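Local structure of aclacinomycin-N/aclacinomycin-A oxidase (Streptomyces galilaeus, 2IPI) at residues S363-R369 and D417-W423; E463-Y469 and L489-G493. The protein catalyses the last two steps of aclacinomycin biosynthesis, oxidising the terminal sugar with a bicovalently bound FAD and molecular oxygen. All blocks are in the same frame, centred on the assembly; numbering follows the deposited sequence. Where two conformers were deposited one is given.

Contact 1 of 2, residues S363-R369 and D417-W423; sequences SKGAYLR and DSIIKVW. With AKY (methyl (2S,4R)-2-ethyl-2,5,7-trihydroxy-6,11-dioxo-4-{[2,3,6-trideoxy-4-O-{2,6-dideoxy-4-O-[(2S,6S)-6-methyl-5-oxotetrahydro-2h -pyran-2-yl]-alpha-D-lyxo-hexopyranosyl}-3-(dimethylamino)-D-ribo-hexopyranosyl]oxy}-1,2,3,4,6,11-hexahydrotetracene-1-c arboxylate), chain E.
Tyr367 sets CG anti to its carbonyl carbon (chi1 -76°), and its ring runs alongside Lys421, whose chain bends at chi2, chi3 and chi4 to follow it. CG of Lys421 meets CE1 of Tyr367 at 3.4 Å. At the ends, NZ of Lys421 lies 2.5 Å from OH of Tyr367, a distance so short that its exact length is doubtful. Lys421 also makes a cation-pi contact with Phe466. Strands 363-368 and 420-423 are antiparallel, at 167°, and form the edge of the seven-stranded antiparallel sheet, with 360-368 outermost in the chain. Val422 N donates to Ala366 O at 2.8 Å, and Leu368 N to Ile420 O. On the face of Ala366 and Leu368, Val422 is shared: CG2 packs on Ala366 CB at 3.8 Å and CG1 on Leu368 CD1 at 3.9 Å. Past the strand end, one of two conformers of Arg369 forms a side-on salt bridge to one oxygen of Asp417. NH2 of Arg369 lies 2.9 Å and NE 3.3 Å from OD1 of Asp417, which sits near the guanidinium plane, while the carboxylate is turned 57° from it. One face of the Trp423 indole lies under C39 and C41 of the bound aclacinomycin ligand.

Contact 2 of 2, residues E463-Y469 and L489-G493; sequences EGTFINY and LYYKG. With FAD (flavin-adenine dinucleotide), chain F.
Tyr490 reaches from helix 489-491 into the loop 463-469. CB of Tyr490 touches CG2 of Ile467 at 4.0 Å. CG stands anti to the carbonyl carbon (chi1 -81°), which sends the ring alongside Thr465. CD2 of Tyr490 then lies against the peptide between Phe466 and Ile467, 3.5 Å from Ile467 N. CE2 of Tyr490 meets CG2 of Thr465 at 3.3 Å and also approaches Phe466 O. At the tip, OH of Tyr490 donates to O of Tyr469 at 2.7 Å. This donor lies 25° from the carbonyl plane of Tyr469. Ile467 CG2 also packs on CE1 of Tyr491, whose OH bonds to Gly214 O. The backbones join where Thr465 N donates to Leu489 O at 3.1 Å. CA of Gly464 makes a CA-H...O contact with O of Leu489 at 3.2 Å. Past the helix, Lys492 crosses Glu463 and forms a salt bridge, NZ of Lys492 to OE1 of Glu463 at 2.9 Å. Phe466 to Tyr469 form a type I beta turn. It carries Asn468, with ND2 3.1 Å from O3' of FAD, and Tyr469, a proton acceptor hydrogen-bonded to the aclacinomycin ligand. This turn, in the berberine-like region of an FAD-linked oxidoreductase, holds part of the active site and is backed by a helix end.

Both contacts are largely buried, with centres 10 Å apart. Contact 1 joins two strands of the large sheet, mainly through regular backbone pairing. Contact 2 joins an irregular loop to a helix end, so side chains carry more of the work. Each has a salt bridge at a more open end: exposed Asp417 and partly exposed Arg369 in contact 1, partly exposed Lys492 in contact 2. They touch directly. A probable bond from Tyr367 N to Gly464 O holds segment 363-369, and one between Glu463 OE2 and Ser418 OG holds segment 417-423. Trp423 and Tyr469 bring their rings together at the aclacinomycin ligand, whereas Phe466 and Asn468 of contact 2 also reach FAD.

Contact 1 of 2, residues S363-R369 and D417-W423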
loop_
_atom_site.group_PDB
_atom_site.type_symbol
_atom_site.label_atom_id
_atom_site.label_comp_id
_atom_site.label_asym_id
_atom_site.label_seq_id
_atom_site.Cartn_x
_atom_site.Cartn_y
_atom_site.Cartn_z
ATOM N N SER A 363 1.988 -10.529 7.091
ATOM C CA SER A 363 1.681 -9.244 7.721
ATOM C C SER A 363 0.197 -8.916 7.749
ATOM O O SER A 363 -0.645 -9.525 7.080
ATOM C CB SER A 363 2.450 -8.099 7.042
ATOM O OG SER A 363 2.465 -8.269 5.642
ATOM N N LYS A 364 -0.131 -7.928 8.594
ATOM C CA LYS A 364 -1.504 -7.510 8.836
ATOM C C LYS A 364 -1.560 -6.106 9.418
ATOM O O LYS A 364 -0.822 -5.753 10.348
ATOM C CB LYS A 364 -2.246 -8.467 9.770
ATOM C CG LYS A 364 -1.312 -9.268 10.656
ATOM C CD LYS A 364 -2.086 -10.220 11.527
ATOM C CE LYS A 364 -3.356 -10.745 10.907
ATOM N NZ LYS A 364 -3.286 -12.162 10.461
ATOM N N GLY A 365 -2.481 -5.304 8.873
ATOM C CA GLY A 365 -2.593 -3.924 9.251
ATOM C C GLY A 365 -3.869 -3.475 9.909
ATOM O O GLY A 365 -4.706 -4.311 10.269
ATOM N N ALA A 366 -3.989 -2.154 10.054
ATOM C CA ALA A 366 -5.127 -1.491 10.670
ATOM C C ALA A 366 -5.094 0.031 10.506
ATOM O O ALA A 366 -4.043 0.671 10.445
ATOM C CB ALA A 366 -5.204 -1.814 12.165
ATOM N N TYR A 367 -6.272 0.636 10.447
ATOM C CA TYR A 367 -6.511 2.066 10.461
ATOM C C TYR A 367 -7.017 2.508 11.837
ATOM O O TYR A 367 -8.071 2.040 12.270
ATOM C CB TYR A 367 -7.558 2.482 9.421
ATOM C CG TYR A 367 -7.088 2.518 7.991
ATOM C CD1 TYR A 367 -6.275 3.559 7.541
ATOM C CD2 TYR A 367 -7.442 1.539 7.080
ATOM C CE1 TYR A 367 -5.848 3.596 6.237
ATOM C CE2 TYR A 367 -7.013 1.563 5.761
ATOM C CZ TYR A 367 -6.212 2.606 5.345
ATOM O OH TYR A 367 -5.759 2.678 4.050
ATOM N N LEU A 368 -6.306 3.378 12.555
ATOM C CA LEU A 368 -6.784 3.787 13.873
ATOM C C LEU A 368 -7.511 5.131 13.809
ATOM O O LEU A 368 -6.973 6.096 13.261
ATOM C CB LEU A 368 -5.664 3.927 14.907
ATOM C CG LEU A 368 -4.694 2.767 15.111
ATOM C CD1 LEU A 368 -3.603 3.101 16.130
ATOM C CD2 LEU A 368 -5.430 1.511 15.532
ATOM N N ARG A 369 -8.689 5.218 14.399
ATOM C CA ARG A 369 -9.398 6.486 14.490
ATOM C C ARG A 369 -9.022 7.253 15.749
ATOM O O ARG A 369 -9.110 8.483 15.783
ATOM C CB ARG A 369 -10.909 6.290 14.488
ATOM C CG ARG A 369 -11.545 6.263 13.112
ATOM C CD ARG A 369 -13.066 6.153 13.268
ATOM N NE ARG A 369 -13.698 7.461 13.111
ATOM C CZ ARG A 369 -14.725 7.902 13.845
ATOM N NH1 ARG A 369 -15.261 7.169 14.879
ATOM N NH2 ARG A 369 -15.196 9.119 13.568
ATOM N N ASP A 417 -10.936 9.064 7.882
ATOM C CA ASP A 417 -10.957 9.805 9.165
ATOM C C ASP A 417 -10.140 9.008 10.189
ATOM O O ASP A 417 -10.601 8.774 11.301
ATOM C CB ASP A 417 -12.367 10.083 9.640
ATOM C CG ASP A 417 -12.522 10.867 10.923
ATOM O OD1 ASP A 417 -13.282 10.434 11.817
ATOM O OD2 ASP A 417 -11.898 11.935 11.111
ATOM N N SER A 418 -8.944 8.628 9.746
ATOM C CA SER A 418 -7.963 7.946 10.575
ATOM C C SER A 418 -6.744 8.843 10.808
ATOM O O SER A 418 -6.427 9.704 9.983
ATOM C CB SER A 418 -7.544 6.611 9.967
ATOM O OG SER A 418 -8.634 5.694 9.995
ATOM N N ILE A 419 -6.071 8.624 11.945
ATOM C CA ILE A 419 -4.966 9.476 12.368
ATOM C C ILE A 419 -3.633 8.749 12.251
ATOM O O ILE A 419 -2.577 9.386 12.153
ATOM C CB ILE A 419 -5.140 9.955 13.819
ATOM C CG1 ILE A 419 -4.929 8.871 14.876
ATOM C CG2 ILE A 419 -6.502 10.620 14.024
ATOM C CD1 ILE A 419 -5.378 9.269 16.273
ATOM N N ILE A 420 -3.680 7.416 12.280
ATOM C CA ILE A 420 -2.509 6.564 12.197
ATOM C C ILE A 420 -2.803 5.251 11.489
ATOM O O ILE A 420 -3.887 4.698 11.648
ATOM C CB ILE A 420 -1.964 6.256 13.605
ATOM C CG1 ILE A 420 -1.459 7.479 14.374
ATOM C CG2 ILE A 420 -0.858 5.213 13.544
ATOM C CD1 ILE A 420 -1.594 7.355 15.876
ATOM N N LYS A 421 -1.854 4.742 10.710
ATOM C CA LYS A 421 -1.992 3.428 10.088
ATOM C C LYS A 421 -0.971 2.450 10.674
ATOM O O LYS A 421 0.181 2.837 10.882
ATOM C CB LYS A 421 -1.767 3.549 8.590
ATOM C CG LYS A 421 -2.890 2.986 7.727
ATOM C CD LYS A 421 -2.265 2.476 6.436
ATOM C CE LYS A 421 -2.595 3.453 5.311
ATOM N NZ LYS A 421 -3.273 2.841 4.157
ATOM N N VAL A 422 -1.358 1.199 10.894
ATOM C CA VAL A 422 -0.387 0.247 11.453
ATOM C C VAL A 422 -0.220 -0.961 10.544
ATOM O O VAL A 422 -1.151 -1.399 9.874
ATOM C CB VAL A 422 -0.730 -0.203 12.887
ATOM C CG1 VAL A 422 -1.508 0.875 13.637
ATOM C CG2 VAL A 422 -1.519 -1.498 12.921
ATOM N N TRP A 423 0.983 -1.510 10.484
ATOM C CA TRP A 423 1.295 -2.702 9.700
ATOM C C TRP A 423 2.120 -3.670 10.537
ATOM O O TRP A 423 3.247 -3.323 10.899
ATOM C CB TRP A 423 2.082 -2.349 8.440
ATOM C CG TRP A 423 2.339 -3.466 7.466
ATOM C CD1 TRP A 423 1.389 -4.129 6.750
ATOM C CD2 TRP A 423 3.599 -4.044 7.102
ATOM N NE1 TRP A 423 1.987 -5.084 5.962
ATOM C CE2 TRP A 423 3.344 -5.054 6.159
ATOM C CE3 TRP A 423 4.930 -3.813 7.478
ATOM C CZ2 TRP A 423 4.350 -5.828 5.587
ATOM C CZ3 TRP A 423 5.928 -4.577 6.910
ATOM C CH2 TRP A 423 5.647 -5.581 5.969
HETATM O O15 AKY E . 2.959 0.767 4.186
HETATM C C42 AKY E . 4.039 0.154 4.101
HETATM C C40 AKY E . 5.332 0.969 4.348
HETATM C C38 AKY E . 6.578 0.181 4.352
HETATM C C39 AKY E . 4.167 -1.424 4.087
HETATM C C41 AKY E . 3.512 -2.433 4.683
HETATM O O14 AKY E . 5.414 -1.912 3.651
HETATM C C37 AKY E . 6.497 -1.305 4.345
HETATM O O13 AKY E . 7.748 -1.822 3.969
HETATM C C35 AKY E . 8.165 -2.965 4.655
HETATM C C34 AKY E . 9.281 -2.676 5.665
HETATM C C36 AKY E . 9.197 -1.359 6.215
HETATM O O11 AKY E . 10.694 -2.931 5.141
HETATM C C33 AKY E . 8.494 -4.106 3.710
HETATM O O12 AKY E . 7.423 -4.505 2.709
HETATM C C32 AKY E . 9.798 -4.072 3.209
HETATM C C31 AKY E . 10.754 -4.153 4.239
HETATM O O7 AKY E . 14.870 -7.107 8.303
HETATM C C7 AKY E . 15.952 -7.815 7.696
HETATM C C8 AKY E . 16.955 -6.850 7.196
HETATM C C9 AKY E . 17.848 -6.390 8.319
HETATM O O9 AKY E . 17.008 -5.997 9.349
HETATM C C13 AKY E . 18.744 -5.320 7.808
HETATM C C14 AKY E . 17.794 -4.201 7.375
HETATM C C20 AKY E . 16.515 -8.698 8.764
HETATM C C19 AKY E . 17.785 -8.545 9.325
HETATM C C10 AKY E . 18.711 -7.533 8.695
HETATM C C11 AKY E . 18.256 -9.449 10.277
HETATM C C18 AKY E . 17.470 -10.532 10.673
HETATM C C17 AKY E . 16.196 -10.704 10.116
HETATM C C6 AKY E . 15.742 -9.780 9.182
HETATM O O6 AKY E . 14.521 -9.921 8.623
HETATM C C12 AKY E . 17.987 -11.468 11.596
HETATM O O3 AKY E . 19.116 -11.327 12.115
HETATM C C15 AKY E . 17.207 -12.601 11.936
HETATM C C1 AKY E . 17.743 -13.561 12.792
HETATM C C2 AKY E . 17.041 -14.722 13.122
HETATM C C3 AKY E . 15.769 -14.896 12.577
HETATM C C16 AKY E . 15.924 -12.782 11.373
HETATM C C5 AKY E . 15.415 -11.832 10.461
HETATM O O5 AKY E . 14.319 -11.929 9.874
HETATM C C4 AKY E . 15.220 -13.945 11.721
HETATM O O4 AKY E . 13.983 -14.189 11.217
HETATM O O18 AKY E . 10.715 -5.342 5.044
HETATM C C45 AKY E . 13.676 -7.191 7.513
HETATM C C43 AKY E . 19.319 -8.198 7.463
HETATM O O16 AKY E . 18.681 -9.014 6.788
HETATM O O17 AKY E . 20.603 -7.927 7.089
HETATM C C44 AKY E . 21.333 -9.160 7.117
HETATM O O19 AKY E . 13.867 -6.822 6.169
HETATM C C47 AKY E . 11.413 -6.100 7.238
HETATM N N11 AKY E . 10.187 -6.915 7.320
HETATM C C52 AKY E . 9.069 -6.431 8.054
HETATM C C51 AKY E . 9.854 -7.735 6.205
HETATM C C46 AKY E . 12.604 -6.321 8.162
HETATM C C48 AKY E . 11.857 -5.486 5.910
HETATM C C49 AKY E . 12.870 -6.390 5.227
HETATM C C50 AKY E . 12.447 -7.291 4.061
#

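Contact 2 of 2, residues E463-Y469 and L489-G493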
loop_
_atom_site.group_PDB
_atom_site.type_symbol
_atom_site.label_atom_id
_atom_site.label_comp_id
_atom_site.label_asym_id
_atom_site.label_seq_id
_atom_site.Cartn_x
_atom_site.Cartn_y
_atom_site.Cartn_z
ATOM N N GLU A 463 -10.961 2.001 11.566
ATOM C CA GLU A 463 -11.640 2.069 10.274
ATOM C C GLU A 463 -11.273 0.869 9.410
ATOM O O GLU A 463 -11.178 0.940 8.180
ATOM C CB GLU A 463 -11.263 3.365 9.553
ATOM C CG GLU A 463 -12.218 4.500 9.797
ATOM C CD GLU A 463 -12.168 5.628 8.794
ATOM O OE1 GLU A 463 -13.248 5.949 8.248
ATOM O OE2 GLU A 463 -11.079 6.174 8.547
ATOM N N GLY A 464 -11.037 -0.267 10.068
ATOM C CA GLY A 464 -10.775 -1.500 9.343
ATOM C C GLY A 464 -9.326 -1.647 8.952
ATOM O O GLY A 464 -8.394 -1.205 9.631
ATOM N N THR A 465 -9.103 -2.295 7.799
ATOM C CA THR A 465 -7.696 -2.392 7.354
ATOM C C THR A 465 -7.601 -2.021 5.879
ATOM O O THR A 465 -8.624 -1.591 5.339
ATOM C CB THR A 465 -7.105 -3.753 7.729
ATOM O OG1 THR A 465 -5.771 -3.843 7.212
ATOM C CG2 THR A 465 -7.890 -4.916 7.160
ATOM N N PHE A 466 -6.445 -2.124 5.259
ATOM C CA PHE A 466 -6.070 -1.585 3.952
ATOM C C PHE A 466 -5.980 -2.642 2.875
ATOM O O PHE A 466 -5.280 -3.631 3.095
ATOM C CB PHE A 466 -4.699 -0.923 4.135
ATOM C CG PHE A 466 -4.049 -0.258 2.947
ATOM C CD1 PHE A 466 -4.783 0.510 2.061
ATOM C CD2 PHE A 466 -2.694 -0.415 2.723
ATOM C CE1 PHE A 466 -4.171 1.114 0.979
ATOM C CE2 PHE A 466 -2.065 0.190 1.650
ATOM C CZ PHE A 466 -2.806 0.962 0.779
ATOM N N ILE A 467 -6.622 -2.506 1.716
ATOM C CA ILE A 467 -6.602 -3.577 0.729
ATOM C C ILE A 467 -5.208 -4.014 0.308
ATOM O O ILE A 467 -4.978 -5.191 0.011
ATOM C CB ILE A 467 -7.407 -3.235 -0.551
ATOM C CG1 ILE A 467 -6.715 -2.181 -1.413
ATOM C CG2 ILE A 467 -8.826 -2.842 -0.220
ATOM C CD1 ILE A 467 -7.501 -0.915 -1.580
ATOM N N ASN A 468 -4.208 -3.130 0.274
ATOM C CA ASN A 468 -2.872 -3.534 -0.153
ATOM C C ASN A 468 -2.111 -4.274 0.938
ATOM O O ASN A 468 -0.922 -4.606 0.817
ATOM C CB ASN A 468 -2.088 -2.289 -0.589
ATOM C CG ASN A 468 -2.233 -1.996 -2.069
ATOM O OD1 ASN A 468 -3.054 -2.574 -2.786
ATOM N ND2 ASN A 468 -1.390 -1.073 -2.523
ATOM N N TYR A 469 -2.818 -4.548 2.020
ATOM C CA TYR A 469 -2.471 -5.414 3.109
ATOM C C TYR A 469 -3.438 -6.601 3.160
ATOM O O TYR A 469 -4.213 -6.700 4.114
ATOM C CB TYR A 469 -2.550 -4.697 4.453
ATOM C CG TYR A 469 -1.662 -3.493 4.672
ATOM C CD1 TYR A 469 -1.867 -2.724 5.811
ATOM C CD2 TYR A 469 -0.656 -3.121 3.796
ATOM C CE1 TYR A 469 -1.097 -1.609 6.081
ATOM C CE2 TYR A 469 0.128 -2.006 4.051
ATOM C CZ TYR A 469 -0.101 -1.262 5.190
ATOM O OH TYR A 469 0.662 -0.150 5.473
ATOM N N LEU A 489 -14.506 -4.889 6.500
ATOM C CA LEU A 489 -13.224 -4.545 7.080
ATOM C C LEU A 489 -12.437 -3.653 6.127
ATOM O O LEU A 489 -11.885 -2.650 6.559
ATOM C CB LEU A 489 -12.409 -5.795 7.417
ATOM C CG LEU A 489 -12.896 -6.663 8.578
ATOM C CD1 LEU A 489 -11.822 -7.681 8.936
ATOM C CD2 LEU A 489 -13.258 -5.837 9.803
ATOM N N TYR A 490 -12.406 -4.042 4.846
ATOM C CA TYR A 490 -11.548 -3.308 3.911
ATOM C C TYR A 490 -12.219 -2.110 3.254
ATOM O O TYR A 490 -11.549 -1.133 2.886
ATOM C CB TYR A 490 -11.067 -4.280 2.831
ATOM C CG TYR A 490 -9.898 -5.152 3.184
ATOM C CD1 TYR A 490 -10.009 -6.538 3.105
ATOM C CD2 TYR A 490 -8.669 -4.656 3.607
ATOM C CE1 TYR A 490 -8.958 -7.386 3.420
ATOM C CE2 TYR A 490 -7.610 -5.491 3.925
ATOM C CZ TYR A 490 -7.751 -6.855 3.837
ATOM O OH TYR A 490 -6.699 -7.703 4.150
ATOM N N TYR A 491 -13.524 -2.130 3.009
ATOM C CA TYR A 491 -14.153 -1.097 2.197
ATOM C C TYR A 491 -15.305 -0.370 2.875
ATOM O O TYR A 491 -15.871 0.543 2.245
ATOM C CB TYR A 491 -14.737 -1.736 0.918
ATOM C CG TYR A 491 -13.822 -2.558 0.064
ATOM C CD1 TYR A 491 -12.786 -1.974 -0.671
ATOM C CD2 TYR A 491 -13.967 -3.929 -0.038
ATOM C CE1 TYR A 491 -11.949 -2.750 -1.461
ATOM C CE2 TYR A 491 -13.143 -4.706 -0.817
ATOM C CZ TYR A 491 -12.130 -4.109 -1.531
ATOM O OH TYR A 491 -11.338 -4.924 -2.292
ATOM N N LYS A 492 -15.685 -0.753 4.087
ATOM C CA LYS A 492 -16.834 -0.212 4.795
ATOM C C LYS A 492 -18.044 -0.078 3.887
ATOM O O LYS A 492 -18.298 -0.983 3.097
ATOM C CB LYS A 492 -16.471 1.143 5.422
ATOM C CG LYS A 492 -15.299 0.964 6.400
ATOM C CD LYS A 492 -14.626 2.306 6.666
ATOM C CE LYS A 492 -15.501 3.230 7.496
ATOM N NZ LYS A 492 -14.911 3.677 8.787
ATOM N N GLY A 493 -18.799 1.012 3.956
ATOM C CA GLY A 493 -20.015 1.150 3.176
ATOM C C GLY A 493 -19.843 1.203 1.675
ATOM O O GLY A 493 -20.823 1.360 0.946
HETATM P PA FAD F . 1.782 -7.358 -7.759
HETATM O O1A FAD F . 1.966 -8.570 -7.061
HETATM O O2A FAD F . 2.214 -7.472 -9.152
HETATM O O5B FAD F . 0.285 -6.883 -7.685
HETATM C C5B FAD F . -0.419 -6.830 -6.511
HETATM C C4B FAD F . -1.915 -6.967 -6.784
HETATM O O4B FAD F . -2.263 -6.134 -7.855
HETATM C C3B FAD F . -2.269 -8.386 -7.266
HETATM O O3B FAD F . -3.581 -8.692 -6.962
HETATM C C2B FAD F . -2.135 -8.281 -8.775
HETATM O O2B FAD F . -2.853 -9.234 -9.510
HETATM C C1B FAD F . -2.623 -6.863 -8.975
HETATM N N9A FAD F . -2.173 -6.253 -10.242
HETATM C C8A FAD F . -0.915 -6.160 -10.690
HETATM N N7A FAD F . -0.886 -5.532 -11.857
HETATM C C5A FAD F . -2.148 -5.243 -12.175
HETATM C C6A FAD F . -2.722 -4.597 -13.262
HETATM N N6A FAD F . -1.953 -4.107 -14.157
HETATM N N1A FAD F . -4.033 -4.428 -13.304
HETATM C C2A FAD F . -4.762 -4.860 -12.302
HETATM N N3A FAD F . -4.251 -5.463 -11.245
HETATM C C4A FAD F . -2.971 -5.673 -11.177
HETATM N N1 FAD F . 1.879 0.209 -0.057
HETATM C C2 FAD F . 1.533 1.492 0.298
HETATM O O2 FAD F . 0.462 1.911 0.211
HETATM N N3 FAD F . 2.519 2.311 0.777
HETATM C C4 FAD F . 3.831 1.890 0.907
HETATM O O4 FAD F . 4.667 2.679 1.244
HETATM C C4X FAD F . 4.171 0.590 0.526
HETATM N N5 FAD F . 5.441 0.110 0.656
HETATM C C5X FAD F . 5.786 -1.129 0.223
HETATM C C6 FAD F . 7.112 -1.561 0.282
HETATM C C7 FAD F . 7.426 -2.830 -0.107
HETATM C C7M FAD F . 8.877 -3.185 -0.124
HETATM C C8 FAD F . 6.454 -3.673 -0.655
HETATM C C8M FAD F . 6.879 -4.940 -1.363
HETATM C C9 FAD F . 5.162 -3.203 -0.714
HETATM C C9A FAD F . 4.787 -1.963 -0.258
HETATM N N10 FAD F . 3.475 -1.532 -0.312
HETATM C C10 FAD F . 3.174 -0.248 0.034
HETATM C "C1'" FAD F . 2.336 -2.497 -0.265
HETATM C "C2'" FAD F . 1.821 -2.988 -1.620
HETATM O "O2'" FAD F . 2.133 -4.287 -2.005
HETATM C "C3'" FAD F . 2.130 -2.064 -2.774
HETATM O "O3'" FAD F . 1.659 -0.772 -2.546
HETATM C "C4'" FAD F . 1.576 -2.818 -4.021
HETATM O "O4'" FAD F . 0.598 -3.744 -3.765
HETATM C "C5'" FAD F . 2.532 -3.532 -4.947
HETATM O "O5'" FAD F . 1.882 -3.918 -6.111
HETATM P P FAD F . 2.742 -4.698 -7.156
HETATM O O1P FAD F . 2.394 -4.321 -8.479
HETATM O O2P FAD F . 4.087 -4.474 -6.850
HETATM O O3P FAD F . 2.528 -6.245 -6.909
#